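Local coordinates for bacterial transferase hexapeptide (Three repeats) family protein (Acinetobacter baumannii, PDB 4M9C) that probably acetylates a UDP-linked amino sugar, with acetyl-CoA as likely donor, in the biosynthesis of UDP-N,N'-diacetylbacillosamine, at residues A[16-20]-A[111-115]; A[33-38]-A[48-53]; A[63-67]-A[88-93]; A[130-136]-A[148-152]; A[170-174]-A[193-197]. The contacts are given in a common frame with arbitrary orientation. Where two conformers were deposited one is given. Residue numbers count along the deposited sequence, not the author numbering.

From the N terminus, helix 14-24 opens the longest of the five loops, closed when residues 16-20 pack against the first turns of the left-handed beta-helix at 111-115 (interaction 1). Within that loop, and one after the other, lie interactions 2 and 3, which pair parallel strands of the N-terminal Rossmann-like sheet at 33-38/48-53 and 63-67/88-93. Met18 touches the rings of interaction 2, and Val93 of interaction 3 meets Leu20 and Leu111, so the three contacts join at the domain boundary. Interactions 4 and 5 follow in series, each tying neighbouring coils of the beta-helix; their centres lie about 14 Å apart, and none of the five contacts cross.

Interaction 1. Residues A[16-20]-A[111-115]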
# COMPACT_ATOMS: atom_id res chain seq x y z
N GLU A 16 11.14 0.94 14.87
CA GLU A 16 10.89 0.53 13.49
C GLU A 16 12.19 0.61 12.68
O GLU A 16 12.50 -0.28 11.88
CB GLU A 16 9.83 1.44 12.84
CG GLU A 16 9.78 1.33 11.31
CD GLU A 16 9.01 2.47 10.64
OE1 GLU A 16 9.16 3.65 11.05
OE2 GLU A 16 8.25 2.18 9.69
N VAL A 17 12.95 1.67 12.91
CA VAL A 17 14.12 1.91 12.07
C VAL A 17 15.28 0.97 12.41
O VAL A 17 16.03 0.56 11.53
CB VAL A 17 14.56 3.37 12.17
CG1 VAL A 17 15.93 3.57 11.52
CG2 VAL A 17 13.49 4.29 11.55
N MET A 18 15.41 0.61 13.68
CA MET A 18 16.53 -0.25 14.08
C MET A 18 16.63 -1.54 13.24
O MET A 18 17.69 -1.85 12.71
CB MET A 18 16.54 -0.54 15.59
CG MET A 18 17.63 -1.52 16.03
SD MET A 18 19.29 -0.84 15.78
CE MET A 18 19.49 0.20 17.23
N PRO A 19 15.54 -2.32 13.12
CA PRO A 19 15.68 -3.55 12.34
C PRO A 19 15.92 -3.28 10.85
O PRO A 19 16.57 -4.09 10.18
CB PRO A 19 14.35 -4.28 12.56
CG PRO A 19 13.41 -3.24 13.11
CD PRO A 19 14.26 -2.27 13.85
N LEU A 20 15.43 -2.16 10.34
CA LEU A 20 15.71 -1.79 8.96
C LEU A 20 17.20 -1.56 8.76
O LEU A 20 17.80 -2.04 7.80
CB LEU A 20 14.93 -0.53 8.56
CG LEU A 20 13.40 -0.63 8.62
CD1 LEU A 20 12.75 0.70 8.23
CD2 LEU A 20 12.91 -1.77 7.72
N LEU A 111 15.49 7.90 4.45
CA LEU A 111 14.97 6.77 5.21
C LEU A 111 13.68 6.31 4.54
O LEU A 111 12.68 7.01 4.59
CB LEU A 111 14.70 7.20 6.65
CG LEU A 111 13.92 6.20 7.50
CD1 LEU A 111 14.73 4.93 7.71
CD2 LEU A 111 13.54 6.82 8.83
N LEU A 112 13.72 5.14 3.90
CA LEU A 112 12.55 4.65 3.17
C LEU A 112 12.04 3.38 3.82
O LEU A 112 12.69 2.34 3.75
CB LEU A 112 12.90 4.41 1.69
CG LEU A 112 13.63 5.58 1.01
CD1 LEU A 112 14.19 5.20 -0.38
CD2 LEU A 112 12.75 6.80 0.93
N CYS A 113 10.86 3.46 4.43
CA CYS A 113 10.31 2.34 5.19
C CYS A 113 9.64 1.30 4.28
O CYS A 113 9.57 1.48 3.06
CB CYS A 113 9.36 2.88 6.27
SG CYS A 113 10.20 4.00 7.47
N PRO A 114 9.15 0.20 4.86
CA PRO A 114 8.54 -0.87 4.06
C PRO A 114 7.37 -0.40 3.19
O PRO A 114 6.56 0.44 3.60
CB PRO A 114 8.06 -1.86 5.12
CG PRO A 114 9.10 -1.71 6.22
CD PRO A 114 9.36 -0.22 6.26
N PHE A 115 7.29 -0.96 1.99
CA PHE A 115 6.24 -0.67 1.01
C PHE A 115 6.28 0.75 0.48
O PHE A 115 5.25 1.30 0.07
CB PHE A 115 4.84 -1.00 1.57
CG PHE A 115 4.69 -2.43 1.98
CD1 PHE A 115 4.52 -3.42 1.02
CD2 PHE A 115 4.77 -2.79 3.31
CE1 PHE A 115 4.41 -4.76 1.39
CE2 PHE A 115 4.66 -4.12 3.69
CZ PHE A 115 4.47 -5.11 2.73
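Glu16 starts this buried contact. Its extended side chain (t at chi1 and chi2) leaves helix 14-24 toward the loop that follows strand 111-112, bringing OE2 to 3.5 Å from SG of Cys113. Asn131, on the next coil, lies beside the same carboxylate, and Leu101 of the second subunit packs on Glu16. One residue on, Val17 places CG2 3.7 Å from CD2 of Leu111, an apolar touch on the first residue of strand 111-112. Met18 and Pro19 lie on other sides of the helix; Met18 packs on Phe33 and Phe35 of the sheet. Leu20, a turn after Glu16, again faces the loop: its CD1 sits 4.2 Å from SG of Cys113 and 4.0 Å from CD of Pro114. Apart from the approach of Glu16 to Cys113, the union is one of apolar side-chain packing. It is an interdomain interface, where a helix of the Rossmann-like N-terminal domain docks on the first turns of the left-handed beta-helix.

Interaction 2. Residues A[33-38]-A[48-53]; sequences FAFIDD and YPVLSY
Two neighbouring parallel strands of the Rossmann-like N-terminal sheet, 33-36 and 48-51, meet here with their axes 4.6 Å apart at closest approach and inclined by 38°. Both are extended, and the register sets Phe35 beside Val50 and Ile36 beside Leu51. Phe35 N donates to Pro49 O (3.0 Å), Leu51 N to Phe35 O (2.7 Å) and Asp37 N to Leu51 O (2.7 Å).

Phe35 and Val50 share one face of the sheet. Phe35 is m at chi1, with CB 4.1 Å from CG1 of Val50 (t). Tyr48, also m, sets CB 3.8 Å from CD2 of Phe35, and the two ring planes stand at 85° with centroids 5.7 Å apart. CE1 of Tyr48 meets CB of Phe33 at 3.9 Å; the Phe33 ring itself leads away, and Tyr48 OH bonds to Arg22. Met18 of helix 14-24 packs on all three aromatic residues.

Ile36 (m, t) and Leu51 (m, t) project from the opposite face. CD1 of Leu51 lies 3.8 Å from CB of Ala34, while CG2 of Ile36 lies 4.2 Å from CB of Tyr53 and at the edge of that ring, which chi1 t carries away toward helix 73-85. Ser52, p at chi1, is the N-cap of helix 53-58, its OG bonded to Asp55 N. Asp38, m at chi1, adds a side-chain bond at this helix start: its OD1 accepts from Tyr53 N at 2.9 Å.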
# COMPACT_ATOMS: atom_id res chain seq x y z
N PHE A 33 25.48 -1.80 17.28
CA PHE A 33 24.34 -0.88 17.15
C PHE A 33 23.84 -0.33 18.48
O PHE A 33 23.82 -1.04 19.48
CB PHE A 33 23.17 -1.59 16.47
CG PHE A 33 23.45 -2.04 15.06
CD1 PHE A 33 22.97 -1.32 13.98
CD2 PHE A 33 24.18 -3.19 14.83
CE1 PHE A 33 23.22 -1.75 12.68
CE2 PHE A 33 24.44 -3.63 13.55
CZ PHE A 33 23.96 -2.90 12.47
N ALA A 34 23.37 0.91 18.47
CA ALA A 34 22.74 1.49 19.65
C ALA A 34 21.68 2.51 19.29
O ALA A 34 21.77 3.18 18.26
CB ALA A 34 23.79 2.13 20.57
N PHE A 35 20.68 2.62 20.15
CA PHE A 35 19.80 3.78 20.15
C PHE A 35 20.50 4.97 20.80
O PHE A 35 21.18 4.82 21.81
CB PHE A 35 18.52 3.47 20.91
CG PHE A 35 17.63 2.46 20.22
CD1 PHE A 35 16.86 2.83 19.13
CD2 PHE A 35 17.56 1.15 20.68
CE1 PHE A 35 16.04 1.91 18.51
CE2 PHE A 35 16.75 0.22 20.06
CZ PHE A 35 15.99 0.60 18.97
N ILE A 36 20.35 6.15 20.21
CA ILE A 36 20.86 7.39 20.80
C ILE A 36 19.68 8.19 21.34
O ILE A 36 18.81 8.60 20.56
CB ILE A 36 21.59 8.25 19.76
CG1 ILE A 36 22.83 7.52 19.23
CG2 ILE A 36 21.97 9.61 20.35
CD1 ILE A 36 23.60 8.32 18.19
N ASP A 37 19.66 8.42 22.65
CA ASP A 37 18.56 9.16 23.28
C ASP A 37 18.96 9.65 24.68
O ASP A 37 19.09 8.86 25.61
CB ASP A 37 17.30 8.29 23.36
CG ASP A 37 16.06 9.09 23.71
OD1 ASP A 37 15.25 9.37 22.79
OD2 ASP A 37 15.89 9.45 24.90
N ASP A 38 19.18 10.96 24.81
CA ASP A 38 19.63 11.54 26.08
C ASP A 38 18.67 11.19 27.22
O ASP A 38 19.09 10.71 28.27
CB ASP A 38 19.77 13.06 25.95
CG ASP A 38 21.00 13.46 25.16
OD1 ASP A 38 21.93 12.62 25.05
OD2 ASP A 38 21.05 14.61 24.66
N TYR A 48 19.00 -3.64 22.93
CA TYR A 48 20.07 -2.73 22.50
C TYR A 48 20.32 -1.69 23.58
O TYR A 48 19.39 -1.29 24.28
CB TYR A 48 19.66 -1.98 21.24
CG TYR A 48 19.46 -2.81 19.98
CD1 TYR A 48 20.51 -3.03 19.10
CD2 TYR A 48 18.22 -3.34 19.67
CE1 TYR A 48 20.33 -3.76 17.94
CE2 TYR A 48 18.03 -4.08 18.51
CZ TYR A 48 19.09 -4.29 17.65
OH TYR A 48 18.91 -5.02 16.50
N PRO A 49 21.57 -1.23 23.70
CA PRO A 49 21.92 -0.12 24.59
C PRO A 49 21.31 1.16 24.08
O PRO A 49 21.28 1.39 22.87
CB PRO A 49 23.45 -0.01 24.46
CG PRO A 49 23.88 -1.26 23.76
CD PRO A 49 22.74 -1.73 22.95
N VAL A 50 20.81 1.98 25.00
CA VAL A 50 20.36 3.32 24.66
C VAL A 50 21.38 4.28 25.25
O VAL A 50 21.55 4.34 26.47
CB VAL A 50 18.97 3.61 25.25
CG1 VAL A 50 18.44 4.95 24.76
CG2 VAL A 50 18.01 2.48 24.91
N LEU A 51 22.06 5.02 24.39
CA LEU A 51 23.15 5.89 24.81
C LEU A 51 22.79 7.36 24.71
O LEU A 51 21.99 7.76 23.85
CB LEU A 51 24.40 5.63 23.96
CG LEU A 51 24.87 4.19 23.85
CD1 LEU A 51 26.04 4.11 22.88
CD2 LEU A 51 25.27 3.64 25.21
N SER A 52 23.38 8.17 25.57
CA SER A 52 23.30 9.61 25.42
C SER A 52 24.16 9.94 24.22
O SER A 52 25.03 9.15 23.84
CB SER A 52 23.84 10.34 26.65
OG SER A 52 25.26 10.22 26.72
N TYR A 53 23.94 11.10 23.62
CA TYR A 53 24.74 11.48 22.47
C TYR A 53 26.23 11.53 22.83
O TYR A 53 27.07 10.99 22.11
CB TYR A 53 24.28 12.81 21.88
CG TYR A 53 25.10 13.24 20.69
CD1 TYR A 53 25.97 14.31 20.78
CD2 TYR A 53 25.00 12.57 19.49
CE1 TYR A 53 26.72 14.71 19.69
CE2 TYR A 53 25.75 12.95 18.39
CZ TYR A 53 26.61 14.02 18.50
OH TYR A 53 27.35 14.40 17.41

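Interaction 3. Residues A[63-67]-A[88-93]; sequences HKAVT and VQHLAV
Strand 63-67 and the chain at 88-93 run side by side in the same sense, both with extended backbones; the directions from CA 64 to 67 and from CA 88 to 93 differ by 41°. Ala65 pairs with Gln89 (CA-CA 4.4 Å) and Val66 with His90 (5.4 Å).

Val88, t at chi1, leads off, with CG1 3.8 Å from CG2 of Val66 (also t) and 3.6 Å from Lys64 O; Leu83 of helix 73-85 packs on both valines. Gln89 supplies two backbone bonds, its N donating to Lys64 O (3.1 Å) and its O accepting from Val66 N (2.9 Å); the same O lies 3.2 Å from CA of Ala65. Gln89 and Ala65 project to one face, CB to CB 4.1 Å. His90, m at chi1, points to the other face with Val66. Its ND1 is 2.8 Å from a water that donates to Val66 O (2.7 Å), while NE2 bonds to Glu84. Leu91 N donates to Val66 O at 3.1 Å, and its m, t side chain places CD2 3.6 Å from CB of Ala65. A second water donates to Leu91 O (2.8 Å) and accepts from Thr67 OG1 (2.7 Å), bridging the two segments just past the paired residues. Val93 (t) keeps CG2 3.8 Å from Thr67 OG1 and packs on helix 14-24.

With helix 73-85 as the connection, the pair forms a beta-alpha-beta unit at one edge of the Rossmann-like sheet.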
# COMPACT_ATOMS: atom_id res chain seq x y z
N HIS A 63 35.12 4.53 13.15
CA HIS A 63 34.05 5.15 12.38
C HIS A 63 32.70 5.08 13.09
O HIS A 63 32.34 4.05 13.66
CB HIS A 63 33.97 4.51 11.00
CG HIS A 63 35.23 4.63 10.21
ND1 HIS A 63 36.20 3.64 10.20
CD2 HIS A 63 35.71 5.62 9.43
CE1 HIS A 63 37.20 4.02 9.44
NE2 HIS A 63 36.93 5.22 8.96
N LYS A 64 31.99 6.20 13.07
CA LYS A 64 30.65 6.26 13.63
C LYS A 64 29.67 6.74 12.56
O LYS A 64 29.96 7.66 11.80
CB LYS A 64 30.61 7.17 14.86
CG LYS A 64 31.60 6.80 15.98
CD LYS A 64 31.29 7.53 17.26
CE LYS A 64 32.35 7.28 18.34
NZ LYS A 64 33.64 7.93 17.98
N ALA A 65 28.51 6.09 12.49
CA ALA A 65 27.47 6.45 11.52
C ALA A 65 26.10 6.42 12.19
O ALA A 65 25.85 5.63 13.11
CB ALA A 65 27.51 5.49 10.33
N VAL A 66 25.21 7.28 11.73
CA VAL A 66 23.91 7.40 12.37
C VAL A 66 22.78 7.50 11.34
O VAL A 66 22.92 8.14 10.31
CB VAL A 66 23.88 8.63 13.30
CG1 VAL A 66 22.44 9.04 13.64
CG2 VAL A 66 24.69 8.35 14.57
N THR A 67 21.66 6.85 11.64
CA THR A 67 20.41 7.14 10.96
C THR A 67 19.49 7.80 11.98
O THR A 67 19.33 7.32 13.11
CB THR A 67 19.74 5.87 10.35
OG1 THR A 67 18.44 6.21 9.85
CG2 THR A 67 19.59 4.79 11.40
N VAL A 88 30.20 12.88 12.27
CA VAL A 88 29.52 11.59 12.18
C VAL A 88 28.91 11.41 10.78
O VAL A 88 28.38 12.35 10.19
CB VAL A 88 28.42 11.44 13.26
CG1 VAL A 88 27.73 10.09 13.14
CG2 VAL A 88 29.01 11.62 14.64
N GLN A 89 29.00 10.19 10.27
CA GLN A 89 28.55 9.88 8.92
C GLN A 89 27.04 9.62 8.90
O GLN A 89 26.48 9.05 9.84
CB GLN A 89 29.32 8.65 8.43
CG GLN A 89 28.80 8.02 7.15
CD GLN A 89 29.61 6.78 6.76
OE1 GLN A 89 29.18 5.97 5.93
NE2 GLN A 89 30.78 6.62 7.38
N HIS A 90 26.37 10.06 7.84
CA HIS A 90 24.93 9.87 7.72
C HIS A 90 24.63 8.64 6.88
O HIS A 90 25.14 8.51 5.78
CB HIS A 90 24.30 11.08 7.06
CG HIS A 90 24.51 12.36 7.79
ND1 HIS A 90 23.96 12.61 9.03
CD2 HIS A 90 25.22 13.47 7.46
CE1 HIS A 90 24.31 13.82 9.43
NE2 HIS A 90 25.08 14.36 8.50
N LEU A 91 23.78 7.77 7.40
CA LEU A 91 23.39 6.55 6.69
C LEU A 91 22.12 6.75 5.87
O LEU A 91 21.23 7.51 6.25
CB LEU A 91 23.16 5.43 7.70
CG LEU A 91 24.38 5.04 8.51
CD1 LEU A 91 23.97 4.10 9.62
CD2 LEU A 91 25.39 4.38 7.58
N ALA A 92 22.05 6.05 4.74
CA ALA A 92 20.81 5.93 4.00
C ALA A 92 20.23 4.55 4.29
O ALA A 92 20.96 3.55 4.27
CB ALA A 92 21.06 6.10 2.49
N VAL A 93 18.94 4.49 4.57
CA VAL A 93 18.31 3.23 4.95
C VAL A 93 17.08 3.02 4.08
O VAL A 93 16.23 3.91 3.98
CB VAL A 93 17.89 3.28 6.43
CG1 VAL A 93 17.12 2.04 6.83
CG2 VAL A 93 19.12 3.44 7.30
O HOH W 1 22.06 10.68 9.80
O HOH W 2 18.76 7.40 7.47

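Interaction 4. Residues A[130-136]-A[148-152]; sequences ANIYSYV and FAPGA
Three backbone hydrogen bonds join the segments. Asn131 N donates to Phe148 O (3.0 Å), Gly151 N to Ile132 O (2.8 Å) and Tyr135 N to Ala152 O (3.1 Å). Two CA-H...O contacts accompany them: CA of Pro150 to Ile132 O, and CA of Ser134 to Ala152 O, both 3.1 Å. Ala130 and Phe148 pair in parallel, CA-CA 4.8 Å.

Each segment then rounds a type II turn, Asn131 to Ser134 and Ala149 to Ala152, with Tyr133 (phi 69°) and Gly151 (phi 78°) at the positive-phi third positions. These are stacked corners of successive coils of the left-handed parallel beta-helix built from hexapeptide repeats. Within the first turn Ser134 OG (chi1 p) donates to Asn131 O at 2.7 Å, and Ile132 N to Asn131 OD1 at 2.8 Å.

Apolar side chains meet at two places. CG1 of Ile132 (p, t) lies 3.8 Å from CB of Pro150. The Phe148 ring, m at chi1, puts CE1 3.6 Å from CG2 of Val136 (t). Tyr135 O lies at the edge of the Phe148 ring, 3.5 Å from its CE1.

Subunit contacts complete the setting: Tyr133 OH bonds to Phe115 O of the second subunit, and Tyr135 of that subunit packs on Pro150.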
# COMPACT_ATOMS: atom_id res chain seq x y z
N ALA A 130 10.36 8.75 4.40
CA ALA A 130 9.14 8.18 3.82
C ALA A 130 8.75 6.97 4.65
O ALA A 130 9.40 5.94 4.59
CB ALA A 130 9.39 7.75 2.40
N ASN A 131 7.68 7.10 5.43
CA ASN A 131 7.22 5.99 6.24
C ASN A 131 6.37 5.04 5.41
O ASN A 131 6.12 5.29 4.24
CB ASN A 131 6.44 6.46 7.47
CG ASN A 131 6.76 5.63 8.72
OD1 ASN A 131 6.81 4.39 8.68
ND2 ASN A 131 7.01 6.33 9.82
N ILE A 132 5.94 3.95 6.04
CA ILE A 132 5.32 2.85 5.32
C ILE A 132 4.18 3.22 4.37
O ILE A 132 3.30 4.03 4.69
CB ILE A 132 4.90 1.72 6.27
CG1 ILE A 132 3.95 2.23 7.33
CG2 ILE A 132 6.13 1.14 6.96
CD1 ILE A 132 3.44 1.11 8.22
N TYR A 133 4.24 2.63 3.18
CA TYR A 133 3.23 2.81 2.13
C TYR A 133 3.21 4.20 1.51
O TYR A 133 2.34 4.48 0.70
CB TYR A 133 1.81 2.46 2.61
CG TYR A 133 1.69 1.06 3.15
CD1 TYR A 133 1.43 -0.02 2.31
CD2 TYR A 133 1.82 0.81 4.51
CE1 TYR A 133 1.31 -1.30 2.81
CE2 TYR A 133 1.71 -0.45 5.02
CZ TYR A 133 1.46 -1.51 4.17
OH TYR A 133 1.35 -2.77 4.69
N SER A 134 4.14 5.07 1.87
CA SER A 134 4.20 6.37 1.20
C SER A 134 4.91 6.26 -0.15
O SER A 134 5.72 5.35 -0.37
CB SER A 134 4.83 7.46 2.08
OG SER A 134 6.21 7.22 2.32
N TYR A 135 4.60 7.17 -1.07
CA TYR A 135 5.25 7.16 -2.37
C TYR A 135 5.43 8.55 -2.96
O TYR A 135 4.76 9.49 -2.56
CB TYR A 135 4.49 6.28 -3.36
CG TYR A 135 3.15 6.82 -3.80
CD1 TYR A 135 3.06 7.90 -4.68
CD2 TYR A 135 1.96 6.22 -3.39
CE1 TYR A 135 1.83 8.39 -5.11
CE2 TYR A 135 0.73 6.70 -3.81
CZ TYR A 135 0.67 7.79 -4.67
OH TYR A 135 -0.55 8.26 -5.09
N VAL A 136 6.36 8.66 -3.89
CA VAL A 136 6.57 9.87 -4.67
C VAL A 136 6.52 9.49 -6.15
O VAL A 136 7.28 8.62 -6.59
CB VAL A 136 7.94 10.50 -4.37
CG1 VAL A 136 8.14 11.76 -5.21
CG2 VAL A 136 8.11 10.78 -2.87
N PHE A 148 7.22 12.31 5.11
CA PHE A 148 5.98 11.68 4.65
C PHE A 148 5.58 10.70 5.73
O PHE A 148 6.31 9.73 5.99
CB PHE A 148 6.18 10.88 3.34
CG PHE A 148 6.15 11.72 2.08
CD1 PHE A 148 5.87 11.14 0.86
CD2 PHE A 148 6.41 13.09 2.12
CE1 PHE A 148 5.85 11.89 -0.30
CE2 PHE A 148 6.39 13.84 0.96
CZ PHE A 148 6.11 13.25 -0.25
N ALA A 149 4.43 10.93 6.35
CA ALA A 149 3.89 9.99 7.31
C ALA A 149 3.42 8.77 6.52
O ALA A 149 3.37 8.82 5.29
CB ALA A 149 2.72 10.63 8.06
N PRO A 150 3.04 7.69 7.21
CA PRO A 150 2.60 6.46 6.54
C PRO A 150 1.40 6.68 5.64
O PRO A 150 0.45 7.37 6.02
CB PRO A 150 2.22 5.54 7.71
CG PRO A 150 2.96 6.07 8.89
CD PRO A 150 3.09 7.55 8.68
N GLY A 151 1.46 6.12 4.43
CA GLY A 151 0.34 6.16 3.51
C GLY A 151 0.21 7.49 2.80
O GLY A 151 -0.82 7.74 2.15
N ALA A 152 1.22 8.35 2.93
CA ALA A 152 1.19 9.65 2.26
C ALA A 152 1.40 9.44 0.76
O ALA A 152 2.30 8.71 0.36
CB ALA A 152 2.28 10.57 2.82

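Interaction 5. Residues A[170-174]-A[193-197]; sequences AVIKQ and AVVTK
Val195, t at chi1, stands beside Ile172 (m, t) on one face of a parallel strand pair, its CB 4.2 Å from CG2 of the isoleucine. Val171 and Val194, both t, project from the opposite face; there the third subunit approaches, with its Thr168 on Val171 and its Met191 on Val194.

The backbones are extended and nearly aligned, the directions 170 to 173 and 193 to 196 differing by 6°. Register is one to one: Ala170 faces Ala193 (CA-CA 4.7 Å), Val171 faces Val194 (5.0 Å), Ile172 faces Val195 (4.7 Å) and Lys173 faces Thr196 (5.3 Å). Three hydrogen bonds hold it. Val171 N donates to Ala193 O at 3.0 Å, Val195 N to Val171 O at 2.8 Å, and Lys173 N to Val195 O at 2.9 Å, each close to linear. CA of Ala170 adds a CA-H...O contact of 3.3 Å to Ala193 O.

Beyond the paired strands, the all-t side chain of Lys173 slants past Thr196, with CD of Lys173 3.8 Å from Thr196 O. The backbone of Thr196 (phi -108°, psi -3°) breaks the extended run, and Gln174 and Lys197 diverge.

On its other edge the strand 171-172 bonds to Lys153 of the preceding coil. Such in-register stacking of short strands from successive coils builds one flat wall of the left-handed beta-helix, here near its C-terminal end.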
# COMPACT_ATOMS: atom_id res chain seq x y z
N ALA A 170 -2.72 11.12 3.72
CA ALA A 170 -3.04 12.27 2.88
C ALA A 170 -2.78 11.96 1.40
O ALA A 170 -1.90 11.16 1.08
CB ALA A 170 -2.24 13.50 3.31
N VAL A 171 -3.53 12.60 0.51
CA VAL A 171 -3.34 12.46 -0.93
C VAL A 171 -3.15 13.84 -1.54
O VAL A 171 -3.89 14.77 -1.22
CB VAL A 171 -4.57 11.87 -1.60
CG1 VAL A 171 -4.22 11.39 -3.02
CG2 VAL A 171 -5.13 10.74 -0.76
N ILE A 172 -2.18 13.96 -2.43
CA ILE A 172 -1.95 15.23 -3.11
C ILE A 172 -2.16 15.08 -4.61
O ILE A 172 -1.55 14.24 -5.25
CB ILE A 172 -0.53 15.73 -2.86
CG1 ILE A 172 -0.21 15.68 -1.36
CG2 ILE A 172 -0.35 17.15 -3.41
CD1 ILE A 172 1.22 16.04 -1.07
N LYS A 173 -3.03 15.92 -5.17
CA LYS A 173 -3.35 15.93 -6.59
C LYS A 173 -2.14 16.24 -7.45
O LYS A 173 -1.29 17.06 -7.09
CB LYS A 173 -4.42 16.98 -6.88
CG LYS A 173 -4.93 16.96 -8.31
CD LYS A 173 -5.94 18.07 -8.56
CE LYS A 173 -6.44 18.01 -10.00
NZ LYS A 173 -7.65 18.87 -10.21
N GLN A 174 -2.08 15.61 -8.62
CA GLN A 174 -0.97 15.86 -9.53
C GLN A 174 -1.01 17.30 -10.02
O GLN A 174 -2.08 17.88 -10.15
CB GLN A 174 -1.01 14.89 -10.71
CG GLN A 174 -2.24 15.04 -11.60
CD GLN A 174 -2.30 13.96 -12.69
OE1 GLN A 174 -1.52 13.99 -13.64
NE2 GLN A 174 -3.22 13.02 -12.53
N ALA A 193 -6.00 14.36 4.66
CA ALA A 193 -6.38 15.49 3.82
C ALA A 193 -6.30 15.15 2.33
O ALA A 193 -5.42 14.40 1.91
CB ALA A 193 -5.54 16.70 4.14
N VAL A 194 -7.23 15.68 1.55
CA VAL A 194 -7.22 15.48 0.10
C VAL A 194 -6.87 16.82 -0.55
O VAL A 194 -7.72 17.69 -0.70
CB VAL A 194 -8.57 14.92 -0.41
CG1 VAL A 194 -8.56 14.72 -1.93
CG2 VAL A 194 -8.86 13.58 0.28
N VAL A 195 -5.59 16.98 -0.88
CA VAL A 195 -5.08 18.27 -1.33
C VAL A 195 -5.31 18.46 -2.82
O VAL A 195 -4.76 17.73 -3.63
CB VAL A 195 -3.58 18.39 -1.03
CG1 VAL A 195 -3.06 19.77 -1.39
CG2 VAL A 195 -3.31 18.09 0.44
N THR A 196 -6.10 19.47 -3.18
CA THR A 196 -6.50 19.70 -4.56
C THR A 196 -5.83 20.92 -5.18
O THR A 196 -5.99 21.20 -6.35
CB THR A 196 -8.02 19.85 -4.69
OG1 THR A 196 -8.45 21.00 -3.94
CG2 THR A 196 -8.72 18.62 -4.13
N LYS A 197 -5.04 21.64 -4.38
CA LYS A 197 -4.35 22.81 -4.91
C LYS A 197 -3.16 23.14 -4.03
O LYS A 197 -3.06 22.62 -2.92
CB LYS A 197 -5.29 24.01 -4.98
CG LYS A 197 -5.94 24.33 -3.67
CD LYS A 197 -7.05 25.38 -3.83
CE LYS A 197 -7.72 25.63 -2.49
NZ LYS A 197 -8.63 26.81 -2.50